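Local coordinates for uncharacterized conserved protein (Methanopyrus kandleri AV19, PDB 2QYA) that is of unknown function but belongs to the DUF424 family and folds as a mixed beta sheet with two helices packed against it, at residues A[5-10]-A[22-27]; A[75-80]-A[100-105]; A[58-63]-A[86-91]. The protein carries 2 engineered substitutions. All coordinates share one frame; numbering follows the deposited sequence.

Contact 1. Residues A[5-10]-A[22-27]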
ATOM      1  N   ARG A   5     -14.274   5.396  19.076  1.00 40.77           N
ATOM      2  CA  ARG A   5     -14.173   5.603  17.620  1.00 39.66           C
ATOM      3  C   ARG A   5     -12.866   5.133  16.973  1.00 38.48           C
ATOM      4  O   ARG A   5     -11.773   5.318  17.498  1.00 37.70           O
ATOM      5  CB  ARG A   5     -14.397   7.087  17.247  1.00 38.71           C
ATOM      6  CG  ARG A   5     -15.804   7.643  17.471  1.00 38.80           C
ATOM      7  CD  ARG A   5     -16.748   7.295  16.336  1.00 37.19           C
ATOM      8  NE  ARG A   5     -17.991   8.040  16.447  1.00 38.95           N
ATOM      9  CZ  ARG A   5     -18.294   9.139  15.754  1.00 38.86           C
ATOM     10  NH1 ARG A   5     -17.457   9.656  14.854  1.00 37.24           N
ATOM     11  NH2 ARG A   5     -19.457   9.719  15.966  1.00 38.30           N
ATOM     12  N   VAL A   6     -12.992   4.592  15.777  1.00 38.68           N
ATOM     13  CA  VAL A   6     -11.819   4.215  15.011  1.00 38.79           C
ATOM     14  C   VAL A   6     -11.715   5.036  13.703  1.00 38.15           C
ATOM     15  O   VAL A   6     -12.714   5.231  13.026  1.00 37.56           O
ATOM     16  CB  VAL A   6     -11.881   2.697  14.748  1.00 38.47           C
ATOM     17  CG1 VAL A   6     -12.879   2.385  13.631  1.00 39.40           C
ATOM     18  CG2 VAL A   6     -10.543   2.149  14.451  1.00 40.97           C
ATOM     19  N   LEU A   7     -10.511   5.486  13.343  1.00 37.99           N
ATOM     20  CA  LEU A   7     -10.257   6.130  12.034  1.00 38.38           C
ATOM     21  C   LEU A   7      -9.983   5.117  10.906  1.00 39.99           C
ATOM     22  O   LEU A   7      -9.092   4.235  11.015  1.00 39.77           O
ATOM     23  CB  LEU A   7      -9.078   7.116  12.143  1.00 38.27           C
ATOM     24  CG  LEU A   7      -9.127   8.126  13.304  1.00 38.36           C
ATOM     25  CD1 LEU A   7      -7.806   8.819  13.508  1.00 35.85           C
ATOM     26  CD2 LEU A   7     -10.253   9.138  13.086  1.00 39.99           C
ATOM     27  N   LEU A   8     -10.760   5.213   9.829  1.00 40.92           N
ATOM     28  CA  LEU A   8     -10.546   4.366   8.660  1.00 41.11           C
ATOM     29  C   LEU A   8     -10.119   5.229   7.473  1.00 41.69           C
ATOM     30  O   LEU A   8     -10.798   6.196   7.084  1.00 40.58           O
ATOM     31  CB  LEU A   8     -11.781   3.540   8.333  1.00 40.70           C
ATOM     32  CG  LEU A   8     -11.789   2.596   7.123  1.00 41.09           C
ATOM     33  CD1 LEU A   8     -10.655   1.556   7.111  1.00 39.78           C
ATOM     34  CD2 LEU A   8     -13.111   1.869   7.105  1.00 42.25           C
ATOM     35  N   ASN A   9      -8.962   4.875   6.924  1.00 42.33           N
ATOM     36  CA  ASN A   9      -8.369   5.592   5.831  1.00 43.17           C
ATOM     37  C   ASN A   9      -8.101   4.551   4.760  1.00 43.55           C
ATOM     38  O   ASN A   9      -7.276   3.659   4.977  1.00 44.11           O
ATOM     39  CB  ASN A   9      -7.103   6.288   6.329  1.00 43.39           C
ATOM     40  CG  ASN A   9      -6.409   7.150   5.246  1.00 43.92           C
ATOM     41  OD1 ASN A   9      -6.962   7.400   4.168  1.00 44.12           O
ATOM     42  ND2 ASN A   9      -5.177   7.589   5.547  1.00 43.05           N
ATOM     43  N   ILE A  10      -8.843   4.637   3.647  1.00 43.60           N
ATOM     44  CA  ILE A  10      -8.711   3.753   2.479  1.00 43.79           C
ATOM     45  C   ILE A  10      -8.230   4.523   1.243  1.00 44.44           C
ATOM     46  O   ILE A  10      -8.893   5.472   0.793  1.00 45.05           O
ATOM     47  CB  ILE A  10     -10.044   3.098   2.073  1.00 43.72           C
ATOM     48  CG1 ILE A  10     -10.617   2.220   3.201  1.00 44.69           C
ATOM     49  CG2 ILE A  10      -9.878   2.300   0.741  1.00 43.79           C
ATOM     50  CD1 ILE A  10     -12.045   1.682   2.943  1.00 44.09           C
ATOM     51  N   CYS A  22      -6.994   3.253  12.727  1.00 38.92           N
ATOM     52  CA  CYS A  22      -6.285   3.760  13.894  1.00 39.77           C
ATOM     53  C   CYS A  22      -7.301   4.164  14.948  1.00 40.80           C
ATOM     54  O   CYS A  22      -8.322   4.782  14.608  1.00 40.53           O
ATOM     55  CB  CYS A  22      -5.445   4.971  13.489  1.00 39.25           C
ATOM     56  SG  CYS A  22      -4.294   5.626  14.686  1.00 40.48           S
ATOM     57  N   ASP A  23      -7.035   3.833  16.215  1.00 41.55           N
ATOM     58  CA  ASP A  23      -7.847   4.381  17.317  1.00 42.83           C
ATOM     59  C   ASP A  23      -7.773   5.911  17.294  1.00 42.81           C
ATOM     60  O   ASP A  23      -6.701   6.501  17.186  1.00 42.48           O
ATOM     61  CB  ASP A  23      -7.416   3.824  18.688  1.00 42.77           C
ATOM     62  CG  ASP A  23      -7.766   2.357  18.851  1.00 44.27           C
ATOM     63  OD1 ASP A  23      -7.911   1.652  17.813  1.00 45.69           O
ATOM     64  OD2 ASP A  23      -7.910   1.898  20.015  1.00 44.99           O
ATOM     65  N   GLU A  24      -8.931   6.545  17.357  1.00 44.03           N
ATOM     66  CA  GLU A  24      -9.014   7.992  17.271  1.00 45.21           C
ATOM     67  C   GLU A  24      -8.202   8.658  18.368  1.00 47.03           C
ATOM     68  O   GLU A  24      -7.470   9.607  18.092  1.00 46.81           O
ATOM     69  CB  GLU A  24     -10.467   8.417  17.346  1.00 45.22           C
ATOM     70  CG  GLU A  24     -10.776   9.814  16.878  1.00 44.13           C
ATOM     71  CD  GLU A  24     -12.237  10.128  17.120  1.00 42.60           C
ATOM     72  OE1 GLU A  24     -12.626  10.119  18.302  1.00 41.12           O
ATOM     73  OE2 GLU A  24     -12.990  10.331  16.147  1.00 39.60           O
ATOM     74  N   ASP A  25      -8.280   8.127  19.591  1.00 48.94           N
ATOM     75  CA  ASP A  25      -7.555   8.707  20.725  1.00 52.11           C
ATOM     76  C   ASP A  25      -6.027   8.585  20.630  1.00 53.03           C
ATOM     77  O   ASP A  25      -5.307   9.149  21.460  1.00 53.79           O
ATOM     78  CB  ASP A  25      -8.080   8.155  22.066  1.00 52.95           C
ATOM     79  CG  ASP A  25      -7.879   6.654  22.215  1.00 56.63           C
ATOM     80  OD1 ASP A  25      -7.243   6.010  21.335  1.00 60.71           O
ATOM     81  OD2 ASP A  25      -8.363   6.101  23.236  1.00 61.66           O
ATOM     82  N   LEU A  26      -5.547   7.859  19.618  1.00 54.02           N
ATOM     83  CA  LEU A  26      -4.119   7.669  19.379  1.00 54.80           C
ATOM     84  C   LEU A  26      -3.525   8.680  18.425  1.00 55.65           C
ATOM     85  O   LEU A  26      -2.321   8.880  18.411  1.00 55.89           O
ATOM     86  CB  LEU A  26      -3.853   6.280  18.812  1.00 54.54           C
ATOM     87  CG  LEU A  26      -3.921   5.028  19.679  1.00 54.20           C
ATOM     88  CD1 LEU A  26      -3.415   3.899  18.833  1.00 52.76           C
ATOM     89  CD2 LEU A  26      -3.094   5.164  20.959  1.00 54.13           C
ATOM     90  N   LEU A  27      -4.368   9.291  17.605  1.00 57.44           N
ATOM     91  CA  LEU A  27      -3.911  10.232  16.588  1.00 58.84           C
ATOM     92  C   LEU A  27      -3.155  11.385  17.247  1.00 60.45           C
ATOM     93  O   LEU A  27      -3.602  11.944  18.263  1.00 60.50           O
ATOM     94  CB  LEU A  27      -5.080  10.709  15.726  1.00 58.68           C
ATOM     95  CG  LEU A  27      -4.785  11.765  14.652  1.00 59.58           C
ATOM     96  CD1 LEU A  27      -3.594  11.354  13.815  1.00 60.43           C
ATOM     97  CD2 LEU A  27      -5.992  12.061  13.761  1.00 57.79           C
TER
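The beta hairpin of strands 6-13 and 16-23 ends here, at its open end, where the second strand runs into a 3-10 turn at 24-26. Val-6 and Asp-23 form an antiparallel non-hydrogen-bonded pair, Leu-7 and Cys-22 the hydrogen-bonded pair beside it. Leu-7 N gives a short bond to Cys-22 O, 2.6 Å, arriving nearly along the C=O axis. The return bond from Cys-22 N to Leu-7 O, 2.9 Å, lies in the carbonyl plane on a lone pair. One more rung follows: Glu-24 N binds Arg-5 O at 3.1 Å, straight at the hydrogen (166°) but above the carbonyl plane. On the face of Leu-7 and Cys-22, Leu-7 spreads its two methyls over the turn. The Leu-7 and Leu-27 side chains cross at about a right angle, Leu-7 CD1 meeting Leu-27 CD2 at 3.7 Å, while Leu-7 CD2 rests on Glu-24 CG at 3.9 Å. The other face carries Val-6, which packs on Ala-55 of helix 52-66, and Asp-23, whose carboxylate takes N-H groups of Leu-80 and Ala-81 at the start of helix 79-87. Nearer the surface, Arg-5 and Glu-24 run side by side. Their charged ends stay apart, Arg-5 NH1 to Glu-24 OE2 4.7 Å, and both atoms are hydrogen-bonded to Ser-49 OG, so the serine bridges the two charges. Glu-24 CG stands anti to its backbone N (chi1 -163°) and the chain continues extended, which brings the carboxylate alongside Arg-5, with Glu-24 OE1 3.7 Å from Arg-5 CB.

Contact 2. Residues A[75-80]-A[100-105]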
ATOM      1  N   ASN A  75      -3.357  -2.266   7.732  1.00 36.46           N
ATOM      2  CA  ASN A  75      -2.559  -1.833   8.847  1.00 37.28           C
ATOM      3  C   ASN A  75      -3.551  -1.323   9.892  1.00 36.91           C
ATOM      4  O   ASN A  75      -4.344  -0.430   9.596  1.00 34.62           O
ATOM      5  CB  ASN A  75      -1.632  -0.681   8.454  1.00 38.61           C
ATOM      6  CG  ASN A  75      -1.260  -0.689   6.973  1.00 43.02           C
ATOM      7  OD1 ASN A  75      -1.496   0.301   6.273  1.00 46.22           O
ATOM      8  ND2 ASN A  75      -0.685  -1.809   6.483  1.00 42.59           N
ATOM      9  N   ALA A  76      -3.510  -1.908  11.090  1.00 36.51           N
ATOM     10  CA  ALA A  76      -4.336  -1.467  12.210  1.00 36.85           C
ATOM     11  C   ALA A  76      -3.494  -1.202  13.461  1.00 37.49           C
ATOM     12  O   ALA A  76      -2.645  -2.008  13.840  1.00 37.94           O
ATOM     13  CB  ALA A  76      -5.461  -2.473  12.469  1.00 36.42           C
ATOM     14  N   LEU A  77      -3.685  -0.026  14.050  1.00 37.36           N
ATOM     15  CA  LEU A  77      -2.996   0.384  15.242  1.00 38.28           C
ATOM     16  C   LEU A  77      -4.002   0.784  16.352  1.00 39.32           C
ATOM     17  O   LEU A  77      -4.803   1.736  16.188  1.00 38.62           O
ATOM     18  CB  LEU A  77      -2.041   1.544  14.930  1.00 37.83           C
ATOM     19  CG  LEU A  77      -1.212   2.100  16.100  1.00 38.87           C
ATOM     20  CD1 LEU A  77      -0.076   1.137  16.555  1.00 38.47           C
ATOM     21  CD2 LEU A  77      -0.681   3.524  15.791  1.00 38.85           C
ATOM     22  N   GLY A  78      -3.919   0.080  17.485  1.00 39.98           N
ATOM     23  CA  GLY A  78      -4.814   0.284  18.627  1.00 40.49           C
ATOM     24  C   GLY A  78      -5.702  -0.903  18.932  1.00 41.53           C
ATOM     25  O   GLY A  78      -5.981  -1.746  18.080  1.00 40.86           O
ATOM     26  N   GLU A  79      -6.162  -0.949  20.178  1.00 42.99           N
ATOM     27  CA  GLU A  79      -6.992  -2.027  20.698  1.00 44.47           C
ATOM     28  C   GLU A  79      -8.307  -2.147  19.948  1.00 43.44           C
ATOM     29  O   GLU A  79      -8.687  -3.223  19.514  1.00 43.80           O
ATOM     30  CB  GLU A  79      -7.239  -1.776  22.196  1.00 44.58           C
ATOM     31  CG  GLU A  79      -8.256  -2.697  22.843  1.00 48.29           C
ATOM     32  CD  GLU A  79      -8.195  -2.657  24.368  1.00 48.34           C
ATOM     33  OE1 GLU A  79      -7.621  -1.683  24.927  1.00 50.70           O
ATOM     34  OE2 GLU A  79      -8.730  -3.608  25.000  1.00 54.97           O
ATOM     35  N   LEU A  80      -9.014  -1.029  19.803  1.00 43.37           N
ATOM     36  CA  LEU A  80     -10.254  -1.002  19.040  1.00 41.93           C
ATOM     37  C   LEU A  80     -10.015  -1.321  17.571  1.00 40.93           C
ATOM     38  O   LEU A  80     -10.737  -2.121  16.996  1.00 41.08           O
ATOM     39  CB  LEU A  80     -10.912   0.385  19.181  1.00 43.35           C
ATOM     40  CG  LEU A  80     -12.415   0.467  18.930  1.00 44.03           C
ATOM     41  CD1 LEU A  80     -13.157  -0.320  20.026  1.00 46.08           C
ATOM     42  CD2 LEU A  80     -12.915   1.934  18.845  1.00 41.68           C
ATOM     43  N   GLY A 100       4.876  -0.821  20.462  1.00 58.01           N
ATOM     44  CA  GLY A 100       5.006   0.186  21.512  1.00 57.46           C
ATOM     45  C   GLY A 100       3.983  -0.015  22.609  1.00 56.87           C
ATOM     46  O   GLY A 100       3.381   0.951  23.079  1.00 57.67           O
ATOM     47  N   GLY A 101       3.771  -1.271  22.999  1.00 55.96           N
ATOM     48  CA  GLY A 101       2.753  -1.613  23.998  1.00 54.32           C
ATOM     49  C   GLY A 101       1.324  -1.471  23.501  1.00 53.06           C
ATOM     50  O   GLY A 101       0.368  -1.775  24.245  1.00 53.75           O
ATOM     51  N   VAL A 102       1.170  -1.011  22.252  1.00 51.19           N
ATOM     52  CA  VAL A 102      -0.153  -0.823  21.624  1.00 48.96           C
ATOM     53  C   VAL A 102      -0.411  -1.913  20.584  1.00 47.22           C
ATOM     54  O   VAL A 102       0.463  -2.187  19.776  1.00 47.65           O
ATOM     55  CB  VAL A 102      -0.273   0.568  20.943  1.00 48.95           C
ATOM     56  CG1 VAL A 102      -1.668   0.746  20.338  1.00 49.35           C
ATOM     57  CG2 VAL A 102       0.007   1.695  21.938  1.00 49.15           C
ATOM     58  N   PRO A 103      -1.610  -2.530  20.591  1.00 45.51           N
ATOM     59  CA  PRO A 103      -1.874  -3.573  19.595  1.00 44.35           C
ATOM     60  C   PRO A 103      -1.684  -3.095  18.149  1.00 44.37           C
ATOM     61  O   PRO A 103      -1.999  -1.947  17.810  1.00 43.58           O
ATOM     62  CB  PRO A 103      -3.324  -3.963  19.867  1.00 44.17           C
ATOM     63  CG  PRO A 103      -3.550  -3.599  21.326  1.00 44.53           C
ATOM     64  CD  PRO A 103      -2.744  -2.350  21.520  1.00 45.17           C
ATOM     65  N   HIS A 104      -1.158  -3.982  17.314  1.00 43.03           N
ATOM     66  CA  HIS A 104      -0.843  -3.650  15.937  1.00 42.65           C
ATOM     67  C   HIS A 104      -0.984  -4.902  15.104  1.00 42.14           C
ATOM     68  O   HIS A 104      -0.655  -5.983  15.563  1.00 41.87           O
ATOM     69  CB  HIS A 104       0.578  -3.111  15.838  1.00 42.21           C
ATOM     70  CG  HIS A 104       1.002  -2.736  14.449  1.00 42.54           C
ATOM     71  ND1 HIS A 104       1.853  -3.513  13.696  1.00 40.86           N
ATOM     72  CD2 HIS A 104       0.730  -1.641  13.697  1.00 42.78           C
ATOM     73  CE1 HIS A 104       2.071  -2.927  12.533  1.00 41.98           C
ATOM     74  NE2 HIS A 104       1.400  -1.790  12.507  1.00 42.16           N
ATOM     75  N   VAL A 105      -1.544  -4.754  13.911  1.00 41.23           N
ATOM     76  CA  VAL A 105      -1.546  -5.816  12.916  1.00 39.85           C
ATOM     77  C   VAL A 105      -1.268  -5.244  11.512  1.00 39.65           C
ATOM     78  O   VAL A 105      -1.739  -4.153  11.162  1.00 36.84           O
ATOM     79  CB  VAL A 105      -2.812  -6.712  12.962  1.00 40.51           C
ATOM     80  CG1 VAL A 105      -4.043  -6.065  12.282  1.00 38.85           C
ATOM     81  CG2 VAL A 105      -2.486  -8.098  12.305  1.00 41.59           C
TER
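Strands 71-77 and 103-109 are antiparallel neighbours in the mixed sheet, and this contact runs from their ladder to the N-cap of helix 79-87. The tight part is backbone. Ala-76 and Val-105 bond both ways, Ala-76 N to Val-105 O at 2.9 Å and Val-105 N to Ala-76 O at 3.0 Å, each in the carbonyl plane. Gly-78 N then gives a nearly straight bond (175°) to Pro-103 O, its donor above the carbonyl plane. Gly-78 is the N-cap residue, and Val-102 CG1, anti to its own N, presses on Gly-78 CA at 3.6 Å. Ala-76 CB and Val-105 CG1 meet on the face that helix 79-87 covers through Val-85.

The loose side lies at exposed Glu-79, where the Pro-103 ring touches the first helical turn, Pro-103 CG to Glu-79 CA 3.8 Å. An alanine in place of Pro-103 would lose CG and CD and would probably loosen the packing on Glu-79. On the other face, His-104 NE2 is hydrogen-bonded to Asp-15 of the second subunit. His-104 crosses Leu-77 obliquely; its CG is anti to the His-104 N (chi1 -180°), which puts His-104 CD2 3.4 Å from Ala-76 O.

Contact 3. Residues A[58-63]-A[86-91]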
ATOM      1  N   LYS A  58     -17.203  -1.983   6.571  1.00 45.81           N
ATOM      2  CA  LYS A  58     -16.474  -1.378   5.442  1.00 46.26           C
ATOM      3  C   LYS A  58     -15.213  -2.166   5.049  1.00 45.72           C
ATOM      4  O   LYS A  58     -14.870  -2.251   3.874  1.00 45.49           O
ATOM      5  CB  LYS A  58     -16.114   0.090   5.712  1.00 46.30           C
ATOM      6  CG  LYS A  58     -16.894   1.125   4.861  1.00 49.21           C
ATOM      7  CD  LYS A  58     -18.394   1.197   5.229  1.00 52.18           C
ATOM      8  CE  LYS A  58     -19.172   2.341   4.470  1.00 53.98           C
ATOM      9  NZ  LYS A  58     -18.769   3.734   4.891  1.00 58.49           N
ATOM     10  N   ILE A  59     -14.520  -2.692   6.044  1.00 45.44           N
ATOM     11  CA  ILE A  59     -13.316  -3.502   5.837  1.00 46.57           C
ATOM     12  C   ILE A  59     -13.665  -4.780   5.095  1.00 45.85           C
ATOM     13  O   ILE A  59     -13.065  -5.067   4.072  1.00 46.23           O
ATOM     14  CB  ILE A  59     -12.543  -3.761   7.186  1.00 46.87           C
ATOM     15  CG1 ILE A  59     -11.362  -2.827   7.290  1.00 46.77           C
ATOM     16  CG2 ILE A  59     -12.020  -5.156   7.286  1.00 48.69           C
ATOM     17  CD1 ILE A  59     -11.736  -1.440   7.403  1.00 48.69           C
ATOM     18  N   ARG A  60     -14.673  -5.496   5.577  1.00 45.63           N
ATOM     19  CA  ARG A  60     -15.218  -6.644   4.870  1.00 45.83           C
ATOM     20  C   ARG A  60     -15.530  -6.325   3.419  1.00 45.43           C
ATOM     21  O   ARG A  60     -15.173  -7.094   2.529  1.00 45.07           O
ATOM     22  CB  ARG A  60     -16.514  -7.121   5.507  1.00 46.24           C
ATOM     23  CG  ARG A  60     -16.365  -7.992   6.699  1.00 48.35           C
ATOM     24  CD  ARG A  60     -17.726  -8.574   7.107  1.00 52.27           C
ATOM     25  NE  ARG A  60     -17.705  -8.998   8.509  1.00 57.55           N
ATOM     26  CZ  ARG A  60     -18.282  -8.341   9.525  1.00 60.43           C
ATOM     27  NH1 ARG A  60     -18.986  -7.218   9.322  1.00 58.81           N
ATOM     28  NH2 ARG A  60     -18.170  -8.828  10.760  1.00 60.84           N
ATOM     29  N   GLU A  61     -16.228  -5.215   3.184  1.00 44.28           N
ATOM     30  CA  GLU A  61     -16.679  -4.893   1.829  1.00 44.30           C
ATOM     31  C   GLU A  61     -15.524  -4.545   0.893  1.00 42.03           C
ATOM     32  O   GLU A  61     -15.568  -4.900  -0.268  1.00 41.66           O
ATOM     33  CB  GLU A  61     -17.684  -3.739   1.836  1.00 44.16           C
ATOM     34  CG  GLU A  61     -19.038  -4.046   2.510  1.00 47.69           C
ATOM     35  CD  GLU A  61     -19.846  -2.763   2.818  1.00 47.96           C
ATOM     36  OE1 GLU A  61     -19.237  -1.664   2.883  1.00 50.81           O
ATOM     37  OE2 GLU A  61     -21.081  -2.857   3.004  1.00 51.87           O
ATOM     38  N   ALA A  62     -14.515  -3.824   1.387  1.00 40.52           N
ATOM     39  CA  ALA A  62     -13.387  -3.449   0.551  1.00 39.72           C
ATOM     40  C   ALA A  62     -12.568  -4.701   0.212  1.00 39.97           C
ATOM     41  O   ALA A  62     -12.078  -4.822  -0.905  1.00 39.18           O
ATOM     42  CB  ALA A  62     -12.527  -2.394   1.223  1.00 39.29           C
ATOM     43  N   VAL A  63     -12.458  -5.638   1.161  1.00 39.97           N
ATOM     44  CA  VAL A  63     -11.733  -6.898   0.918  1.00 41.02           C
ATOM     45  C   VAL A  63     -12.397  -7.725  -0.200  1.00 41.39           C
ATOM     46  O   VAL A  63     -11.719  -8.159  -1.122  1.00 41.53           O
ATOM     47  CB  VAL A  63     -11.503  -7.720   2.228  1.00 41.18           C
ATOM     48  CG1 VAL A  63     -11.135  -9.179   1.926  1.00 41.97           C
ATOM     49  CG2 VAL A  63     -10.410  -7.084   3.054  1.00 40.34           C
ATOM     50  N   VAL A  86     -10.296  -8.293  13.712  1.00 44.79           N
ATOM     51  CA  VAL A  86     -10.781  -9.590  14.226  1.00 45.70           C
ATOM     52  C   VAL A  86     -12.272  -9.729  13.928  1.00 46.74           C
ATOM     53  O   VAL A  86     -12.732 -10.763  13.405  1.00 46.99           O
ATOM     54  CB  VAL A  86     -10.520  -9.766  15.790  1.00 45.60           C
ATOM     55  CG1 VAL A  86     -11.110 -11.090  16.345  1.00 46.11           C
ATOM     56  CG2 VAL A  86      -9.083  -9.709  16.116  1.00 44.51           C
ATOM     57  N   ASP A  87     -13.037  -8.683  14.227  1.00 47.56           N
ATOM     58  CA  ASP A  87     -14.477  -8.792  14.054  1.00 48.98           C
ATOM     59  C   ASP A  87     -14.907  -8.860  12.608  1.00 48.44           C
ATOM     60  O   ASP A  87     -16.020  -9.298  12.307  1.00 48.97           O
ATOM     61  CB  ASP A  87     -15.219  -7.665  14.753  1.00 50.18           C
ATOM     62  CG  ASP A  87     -16.441  -8.157  15.467  1.00 54.12           C
ATOM     63  OD1 ASP A  87     -16.370  -8.274  16.713  1.00 60.93           O
ATOM     64  OD2 ASP A  87     -17.454  -8.465  14.795  1.00 58.16           O
ATOM     65  N   ALA A  88     -14.040  -8.407  11.716  1.00 48.17           N
ATOM     66  CA  ALA A  88     -14.280  -8.551  10.279  1.00 48.23           C
ATOM     67  C   ALA A  88     -13.974  -9.971   9.779  1.00 48.08           C
ATOM     68  O   ALA A  88     -14.257 -10.289   8.631  1.00 48.61           O
ATOM     69  CB  ALA A  88     -13.483  -7.506   9.490  1.00 47.82           C
ATOM     70  N   GLY A  89     -13.393 -10.804  10.644  1.00 48.89           N
ATOM     71  CA  GLY A  89     -13.033 -12.198  10.324  1.00 49.53           C
ATOM     72  C   GLY A  89     -11.715 -12.298   9.575  1.00 50.32           C
ATOM     73  O   GLY A  89     -11.442 -13.300   8.906  1.00 51.43           O
ATOM     74  N   LEU A  90     -10.890 -11.263   9.692  1.00 50.04           N
ATOM     75  CA  LEU A  90      -9.706 -11.141   8.875  1.00 49.84           C
ATOM     76  C   LEU A  90      -8.468 -11.688   9.582  1.00 49.94           C
ATOM     77  O   LEU A  90      -7.498 -12.087   8.931  1.00 49.32           O
ATOM     78  CB  LEU A  90      -9.506  -9.670   8.482  1.00 50.17           C
ATOM     79  CG  LEU A  90      -9.835  -9.143   7.064  1.00 50.22           C
ATOM     80  CD1 LEU A  90     -10.689 -10.037   6.175  1.00 48.43           C
ATOM     81  CD2 LEU A  90     -10.427  -7.745   7.159  1.00 48.70           C
ATOM     82  N   ALA A  91      -8.514 -11.697  10.911  1.00 49.63           N
ATOM     83  CA  ALA A  91      -7.414 -12.170  11.740  1.00 50.18           C
ATOM     84  C   ALA A  91      -7.979 -12.805  13.007  1.00 51.17           C
ATOM     85  O   ALA A  91      -9.071 -12.425  13.435  1.00 50.70           O
ATOM     86  CB  ALA A  91      -6.481 -11.024  12.091  1.00 49.39           C
TER
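Ala-88 is the small residue on which two neighbouring side chains of helix 52-66 settle. Ala-88 CB meets Ile-59 CG2 at 3.5 Å and Arg-60 CG at 4.0 Å, so the methyl is shared between a buried branch and the aliphatic base of an exposed one. Leu-90 fills the next place along the helix: the Leu-90 side chain crosses Ile-59 obliquely, and Leu-90 CD2 faces Val-63 CG2 tip to tip at 4.2 Å. The CG2 branch of Val-63 stands anti to the carbonyl carbon, which turns that methyl to Leu-90. Arg-60 stays at the surface. Its chain, extended from CG to NE, passes over the Ala-88 backbone, with Arg-60 NE 3.7 Å from Ala-88 O. The guanidinium ends near the carbonyl of Asp-87, where Arg-60 NH2 lies 2.7 Å from Asp-87 O. The Asp-87 carboxylate is opposite in charge but lies beyond salt-bridge range, Asp-87 OD2 to Arg-60 NH2 4.1 Å, and any attraction would probably be modest. The contact thus joins the flank of one helix to the C-terminal end of the other, helix 79-87, which closes in a Schellman motif. Gly-89 makes that turn: its phi is positive (82°), and its N bonds back to Val-86 O at 2.8 Å. Beyond it the chain reverses and carries Leu-90 toward Ile-59 and Val-63. Leu-90 also rests on Val-85 of helix 79-87, which precedes it. On the other partner, Ile-59 continues into the sheet: its side chain packs on Leu-8 of strand 6-13 and on Leu-19 and Leu-21 of strand 16-23.

Contacts 1 and 2 are both partly buried and lie in the same mixed sheet, where three backbone hydrogen bonds cross each contact. Strands 16-23 and 71-77 are neighbours, so the two touch: Asp-23 N bonds to Leu-77 O. Contact 3 is a surface contact between the flank of helix 52-66 and the C-terminal turn after helix 79-87, held by apolar side chains with no clear hydrogen bond across it. It shares helix 79-87 with contact 2, using the opposite end, without touching it. Leu-8 on Lys-58 links contact 1 to contact 3. Contacts 1 and 2 both meet the second subunit, contact 1 by packing of Asn-9, contact 2 also by a histidine hydrogen bond; contact 3 is touched by no other chain of the assembly.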